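Local structure of putative isohexenylglutaconyl-CoA hydratase (Pseudomonas aeruginosa, 4ZU2) at residues A[7-12]-A[18-23]; A[170-173]-A[179-182]; A[216-221]-A[228-233]. The protein probably hydrates isohexenylglutaconyl-CoA, an enoyl-CoA thioester, as a crotonase-family enzyme of the bacterial route for breaking down citronellate-type terpenes. One frame throughout, in Å; residues are numbered along the deposited sequence.

Contact 1 of 3, residues A[7-12]-A[18-23]; sequences ETLLLE and LRITLN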
# COMPACT_ATOMS: atom_id res chain seq x y z
N GLU A 7 37.89 -1.55 7.24
CA GLU A 7 36.51 -1.41 7.63
C GLU A 7 35.92 -2.83 8.02
O GLU A 7 36.64 -3.81 8.26
CB GLU A 7 35.72 -0.74 6.45
CG GLU A 7 35.74 0.83 6.27
CD GLU A 7 34.50 1.43 5.52
OE1 GLU A 7 34.14 2.62 5.65
OE2 GLU A 7 33.84 0.73 4.77
N THR A 8 34.59 -2.90 8.10
CA THR A 8 33.80 -4.13 8.02
C THR A 8 33.10 -4.13 6.67
O THR A 8 32.15 -4.89 6.44
CB THR A 8 32.65 -4.14 9.04
OG1 THR A 8 31.72 -3.07 8.70
CG2 THR A 8 33.18 -3.96 10.48
N LEU A 9 33.54 -3.24 5.78
CA LEU A 9 32.98 -3.14 4.46
C LEU A 9 34.11 -3.17 3.47
O LEU A 9 35.25 -2.81 3.78
CB LEU A 9 32.23 -1.82 4.29
CG LEU A 9 31.09 -1.56 5.26
CD1 LEU A 9 30.53 -0.16 5.12
CD2 LEU A 9 30.01 -2.62 5.07
N LEU A 10 33.76 -3.59 2.27
CA LEU A 10 34.61 -3.39 1.12
C LEU A 10 33.91 -2.46 0.11
O LEU A 10 32.81 -2.74 -0.42
CB LEU A 10 34.94 -4.74 0.49
CG LEU A 10 35.74 -5.71 1.39
CD1 LEU A 10 35.77 -7.08 0.79
CD2 LEU A 10 37.17 -5.23 1.64
N LEU A 11 34.58 -1.34 -0.15
CA LEU A 11 34.08 -0.32 -1.05
C LEU A 11 34.64 -0.50 -2.48
O LEU A 11 35.85 -0.70 -2.66
CB LEU A 11 34.45 1.04 -0.48
CG LEU A 11 34.14 1.21 1.01
CD1 LEU A 11 34.39 2.63 1.52
CD2 LEU A 11 32.70 0.83 1.26
N GLU A 12 33.77 -0.45 -3.49
CA GLU A 12 34.20 -0.58 -4.90
C GLU A 12 33.64 0.50 -5.83
O GLU A 12 32.64 0.29 -6.52
CB GLU A 12 33.83 -1.96 -5.46
CG GLU A 12 34.09 -3.17 -4.53
CD GLU A 12 33.64 -4.50 -5.19
OE1 GLU A 12 34.20 -4.85 -6.24
OE2 GLU A 12 32.70 -5.17 -4.69
N LEU A 18 28.92 3.26 -6.66
CA LEU A 18 29.67 2.81 -5.47
C LEU A 18 29.06 1.49 -4.97
O LEU A 18 27.93 1.47 -4.48
CB LEU A 18 29.69 3.88 -4.37
CG LEU A 18 30.25 3.49 -2.98
CD1 LEU A 18 31.69 3.01 -3.05
CD2 LEU A 18 30.16 4.67 -2.04
N ARG A 19 29.77 0.39 -5.17
CA ARG A 19 29.38 -0.89 -4.61
C ARG A 19 29.87 -1.02 -3.18
O ARG A 19 31.02 -0.72 -2.90
CB ARG A 19 29.99 -2.02 -5.41
CG ARG A 19 29.23 -2.31 -6.65
CD ARG A 19 30.01 -1.87 -7.90
NE ARG A 19 29.34 -2.12 -9.19
CZ ARG A 19 28.76 -3.27 -9.55
NH1 ARG A 19 28.71 -4.33 -8.77
NH2 ARG A 19 28.21 -3.36 -10.74
N ILE A 20 29.02 -1.53 -2.29
CA ILE A 20 29.33 -1.61 -0.86
C ILE A 20 29.01 -3.01 -0.40
O ILE A 20 27.87 -3.45 -0.50
CB ILE A 20 28.48 -0.63 -0.01
CG1 ILE A 20 28.56 0.81 -0.56
CG2 ILE A 20 28.90 -0.70 1.49
CD1 ILE A 20 27.53 1.72 -0.00
N THR A 21 30.01 -3.73 0.10
CA THR A 21 29.80 -5.13 0.46
C THR A 21 29.93 -5.32 1.95
O THR A 21 30.90 -4.91 2.57
CB THR A 21 30.69 -6.11 -0.36
OG1 THR A 21 30.40 -5.95 -1.75
CG2 THR A 21 30.42 -7.56 0.01
N LEU A 22 28.90 -5.90 2.54
CA LEU A 22 28.93 -6.18 3.95
C LEU A 22 29.81 -7.41 4.06
O LEU A 22 29.59 -8.43 3.38
CB LEU A 22 27.52 -6.47 4.49
CG LEU A 22 26.39 -5.51 4.05
CD1 LEU A 22 25.05 -5.94 4.63
CD2 LEU A 22 26.71 -4.12 4.41
N ASN A 23 30.81 -7.29 4.90
CA ASN A 23 31.95 -8.18 4.86
C ASN A 23 32.35 -8.70 6.23
O ASN A 23 33.41 -8.37 6.75
CB ASN A 23 33.10 -7.40 4.18
CG ASN A 23 34.25 -8.29 3.75
OD1 ASN A 23 35.38 -7.85 3.72
ND2 ASN A 23 33.96 -9.54 3.42
O HOH W 1 32.52 -7.72 -3.43

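Contact 2 of 3, residues A[170-173]-A[179-182]; sequences ARFD and RLGL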
# COMPACT_ATOMS: atom_id res chain seq x y z
N ALA A 170 7.53 -15.60 10.49
CA ALA A 170 7.54 -16.47 9.30
C ALA A 170 8.78 -16.33 8.43
O ALA A 170 9.15 -15.23 8.04
CB ALA A 170 6.30 -16.14 8.43
N ARG A 171 9.39 -17.46 8.08
CA ARG A 171 10.46 -17.46 7.10
C ARG A 171 9.81 -17.66 5.73
O ARG A 171 8.69 -18.20 5.64
CB ARG A 171 11.46 -18.59 7.39
CG ARG A 171 12.73 -18.19 8.13
CD ARG A 171 12.51 -17.56 9.49
NE ARG A 171 13.74 -17.64 10.29
CZ ARG A 171 13.81 -17.43 11.60
NH1 ARG A 171 12.70 -17.09 12.28
NH2 ARG A 171 15.00 -17.55 12.23
N PHE A 172 10.48 -17.22 4.68
CA PHE A 172 9.97 -17.30 3.31
C PHE A 172 11.08 -16.91 2.38
O PHE A 172 12.05 -16.23 2.79
CB PHE A 172 8.77 -16.37 3.08
CG PHE A 172 9.05 -14.90 3.38
CD1 PHE A 172 8.95 -14.41 4.67
CD2 PHE A 172 9.40 -14.02 2.37
CE1 PHE A 172 9.19 -13.07 4.94
CE2 PHE A 172 9.65 -12.66 2.64
CZ PHE A 172 9.55 -12.20 3.93
N ASP A 173 10.94 -17.31 1.12
CA ASP A 173 12.01 -17.20 0.16
C ASP A 173 11.84 -16.07 -0.79
O ASP A 173 10.86 -15.32 -0.73
CB ASP A 173 12.19 -18.51 -0.61
CG ASP A 173 11.12 -18.72 -1.70
OD1 ASP A 173 9.95 -18.30 -1.55
OD2 ASP A 173 11.49 -19.34 -2.71
N ARG A 179 6.48 -11.72 -4.54
CA ARG A 179 5.03 -11.77 -4.58
C ARG A 179 4.42 -10.74 -3.64
O ARG A 179 3.42 -10.09 -3.98
CB ARG A 179 4.52 -13.18 -4.23
CG ARG A 179 3.00 -13.28 -4.27
CD ARG A 179 2.49 -14.65 -3.95
NE ARG A 179 2.67 -14.99 -2.55
CZ ARG A 179 1.84 -14.63 -1.57
NH1 ARG A 179 0.77 -13.88 -1.83
NH2 ARG A 179 2.09 -14.99 -0.32
N LEU A 180 5.04 -10.60 -2.46
CA LEU A 180 4.60 -9.69 -1.38
C LEU A 180 5.03 -8.26 -1.61
O LEU A 180 4.69 -7.38 -0.82
CB LEU A 180 5.15 -10.16 -0.01
CG LEU A 180 4.69 -11.50 0.54
CD1 LEU A 180 5.47 -11.96 1.78
CD2 LEU A 180 3.25 -11.42 0.88
N GLY A 181 5.78 -8.00 -2.68
CA GLY A 181 6.22 -6.65 -2.99
C GLY A 181 7.42 -6.19 -2.18
O GLY A 181 7.72 -4.98 -2.07
N LEU A 182 8.14 -7.15 -1.60
CA LEU A 182 9.26 -6.83 -0.72
C LEU A 182 10.50 -6.51 -1.53
O LEU A 182 11.32 -5.65 -1.17
CB LEU A 182 9.54 -8.02 0.22
CG LEU A 182 10.69 -7.80 1.19
CD1 LEU A 182 10.64 -6.42 1.83
CD2 LEU A 182 10.65 -8.89 2.29

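Contact 3 of 3, residues A[216-221]-A[228-233]; sequences KALLLA and GALLDD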
# COMPACT_ATOMS: atom_id res chain seq x y z
N LYS A 216 13.21 11.68 -5.65
CA LYS A 216 13.18 10.70 -4.56
C LYS A 216 12.68 11.37 -3.24
O LYS A 216 11.86 10.81 -2.50
CB LYS A 216 14.57 10.09 -4.40
CG LYS A 216 14.68 9.10 -3.31
CD LYS A 216 16.02 8.40 -3.33
CE LYS A 216 16.03 7.22 -2.38
NZ LYS A 216 17.33 6.48 -2.39
N ALA A 217 13.12 12.58 -2.97
CA ALA A 217 12.61 13.32 -1.80
C ALA A 217 11.10 13.56 -1.84
O ALA A 217 10.44 13.45 -0.82
CB ALA A 217 13.31 14.65 -1.68
N LEU A 218 10.56 13.90 -3.01
CA LEU A 218 9.13 14.15 -3.17
C LEU A 218 8.34 12.90 -2.89
O LEU A 218 7.28 12.96 -2.29
CB LEU A 218 8.80 14.59 -4.62
CG LEU A 218 9.21 15.99 -5.02
CD1 LEU A 218 8.99 16.22 -6.54
CD2 LEU A 218 8.45 17.02 -4.17
N LEU A 219 8.80 11.78 -3.41
CA LEU A 219 8.12 10.49 -3.23
C LEU A 219 8.08 10.12 -1.75
O LEU A 219 7.10 9.62 -1.23
CB LEU A 219 8.86 9.39 -4.02
CG LEU A 219 8.85 9.53 -5.55
CD1 LEU A 219 9.93 8.69 -6.22
CD2 LEU A 219 7.46 9.19 -6.12
N LEU A 220 9.17 10.37 -1.07
CA LEU A 220 9.26 10.02 0.34
C LEU A 220 8.35 10.92 1.15
O LEU A 220 7.76 10.49 2.13
CB LEU A 220 10.70 10.20 0.80
CG LEU A 220 11.63 9.11 0.23
CD1 LEU A 220 13.10 9.45 0.43
CD2 LEU A 220 11.34 7.76 0.83
N ALA A 221 8.27 12.17 0.76
CA ALA A 221 7.42 13.14 1.40
C ALA A 221 5.98 12.86 1.14
O ALA A 221 5.17 13.21 1.96
CB ALA A 221 7.78 14.56 0.94
N GLY A 228 -2.01 19.22 -0.85
CA GLY A 228 -2.05 20.56 -1.42
C GLY A 228 -0.72 21.25 -1.39
O GLY A 228 -0.22 21.68 -2.40
N ALA A 229 -0.14 21.32 -0.19
CA ALA A 229 1.14 21.96 0.06
C ALA A 229 2.27 21.14 -0.54
O ALA A 229 3.28 21.68 -1.01
CB ALA A 229 1.35 22.10 1.59
N LEU A 230 2.14 19.83 -0.53
CA LEU A 230 3.14 19.06 -1.23
C LEU A 230 3.17 19.41 -2.75
O LEU A 230 4.23 19.67 -3.35
CB LEU A 230 2.89 17.57 -0.94
CG LEU A 230 3.85 16.60 -1.62
CD1 LEU A 230 5.29 16.87 -1.20
CD2 LEU A 230 3.45 15.19 -1.25
N LEU A 231 2.01 19.47 -3.39
CA LEU A 231 1.98 19.86 -4.82
C LEU A 231 2.54 21.23 -5.10
O LEU A 231 3.25 21.43 -6.12
CB LEU A 231 0.56 19.79 -5.34
CG LEU A 231 0.11 18.34 -5.48
CD1 LEU A 231 -1.33 18.30 -5.77
CD2 LEU A 231 0.91 17.59 -6.54
N ASP A 232 2.27 22.15 -4.19
CA ASP A 232 2.77 23.52 -4.27
C ASP A 232 4.25 23.48 -4.37
O ASP A 232 4.84 24.08 -5.28
CB ASP A 232 2.38 24.34 -3.02
CG ASP A 232 0.91 24.66 -2.97
OD1 ASP A 232 0.23 24.41 -3.98
OD2 ASP A 232 0.41 25.16 -1.93
N ASP A 233 4.88 22.74 -3.44
CA ASP A 233 6.31 22.73 -3.40
C ASP A 233 6.87 22.02 -4.63
O ASP A 233 7.90 22.45 -5.21
CB ASP A 233 6.83 22.06 -2.11
CG ASP A 233 8.33 22.14 -2.02
OD1 ASP A 233 8.88 23.26 -2.20
OD2 ASP A 233 8.96 21.08 -1.80

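Contact 1 of 3, residues A[7-12]-A[18-23]
Glu12 and Arg19 exchange a pair of backbone hydrogen bonds near the turn of an antiparallel hairpin. The shorter runs from Glu12 N to Arg19 O at 2.8 Å; the return bond, from Arg19 N to Glu12 O, measures 3.2 Å. Leu10 and Thr21 form the next hydrogen-bonded pair. Here Thr21 N meets Leu10 O at 3.0 Å, while Leu10 N donates to Thr21 O, an oxygen that also receives a CA-H contact from Leu9. A final, more bent bond from Asn23 N to Thr8 O extends the ladder past the strand ends.

A water links the Glu12 carboxylate to the Thr21 hydroxyl. It donates to Glu12 OE2 at 2.8 Å and also bonds Thr21 OG1, two oxygens too far apart to bond directly. CG of Glu12 lies beside its own backbone N (chi1 -43°), and the extended chain beyond brings OE2 to the side of the Thr21 hydroxyl, close enough to share the water. On the same face Asn23 OD1 makes a short, tight contact of 3.1 Å with Leu10 CD1.

The other face is aliphatic. Leu9 CD2 packs alongside Leu22 CD2 at 3.7 Å, both side chains pointing the same way, and Leu9 CD1 reaches Ile20 CG2 at 4.0 Å. That methyl of Ile20 also touches Leu11 CD2. Leu22 continues onto Met35 of helix 33-47, and Ile20 bonds through its backbone to strand 54-59, so the hairpin forms the edge of the six-stranded crotonase sheet. The chemistry thus separates by face: Leu9, Leu11, Ile20 and Leu22 make one side aliphatic, whereas the other sets Leu10 beside the polar Glu12, Arg19 and Thr21, with Arg58 in a weak, long ion pair to the Glu12 carboxylate.

Contact 2 of 3, residues A[170-173]-A[179-182]
Phe172 reaches Leu180 and Leu182 because its CG sits between the backbone N and the carbonyl carbon (chi1 57°), a rotation that carries the ring across toward the end of the following helix. Leu182 answers with CG anti to its own N (chi1 -180°), which brings one methyl of its fork up to the ring. That methyl, CD2, lies at the ring edge and in its plane, 3.9 Å from Phe172 CZ and equally close to CE2, and the two side chains cross at about a right angle. Leu180 takes a different approach: its CD1 stands over one face of the ring, 4.3 Å from Phe172 CE2.

In this crotonase-family chain a short, weakly bonded strand at 172-173, helix 174-179 and the loop after it follow one another. Asp173 is the N-cap of the helix, its OD1 accepting a hydrogen bond from Glu176 N. At the far end a Schellman motif closes the helix with Gly181 at positive phi (80°), and Leu180 and Leu182, on its two sides, both meet the aromatic ring. Phe172 also bonds through its backbone to Phe135 of strand 134-136, and those two rings meet with nearly parallel planes. Phe118 of helix 116-121 touches both Phe172 and Leu182, while Leu165 of helix 159-168 packs on Phe172.

Contact 3 of 3, residues A[216-221]-A[228-233]
Leu230 meets Ala221 and Leu218 across two consecutive helices of the C-terminal region of this crotonase-family chain, 209-221 and 227-242, joined by a short loop. The side-chain contacts within the pair are apolar, with no hydrogen bond across. Leu230 holds CG anti to its backbone N (chi1 179°), which projects its forked end across to the first helix, where CD1 touches two residues one helical turn apart. Leu218 also packs on Ala234 and Gln237, so the contact continues along the second helix.

Polar interactions lie around this small patch and lead elsewhere: Lys216 NZ forms a salt bridge with Asp125 and hydrogen bonds to the carbonyls of Ala101 and Gln103.

Contacts between subunits form a third group. Asp232 makes a salt bridge to Arg89 of the third subunit, and Leu230 itself packs on Pro151 of that subunit, so the helix pair is part of the trimer interface. Within the pair, the closest approach is methyl to methyl, Leu230 CD1 to Ala221 CB at 4.0 Å, with Leu218 CD2 at 4.3 Å from the same CD1.

Overall arrangement
The three contacts follow one another along the chain, each closing before the next opens, and join residues close in sequence. Contact 1 forms the hairpin at one edge of the six-stranded sheet; contact 2 spans helix 174-179 and lies just before strand 185-187, the opposite outermost strand of that sheet within the chain. Contact 3 pairs helices 209-221 and 227-242. The centres of contacts 1 and 2 are about 26 Å apart, those of 2 and 3 about 30 Å, and those of 1 and 3 about 33 Å, on opposite sides of the chain's centre. None touches another. Short-range units thus build separate parts of the fold, with contact 3 reaching a neighbouring subunit most extensively.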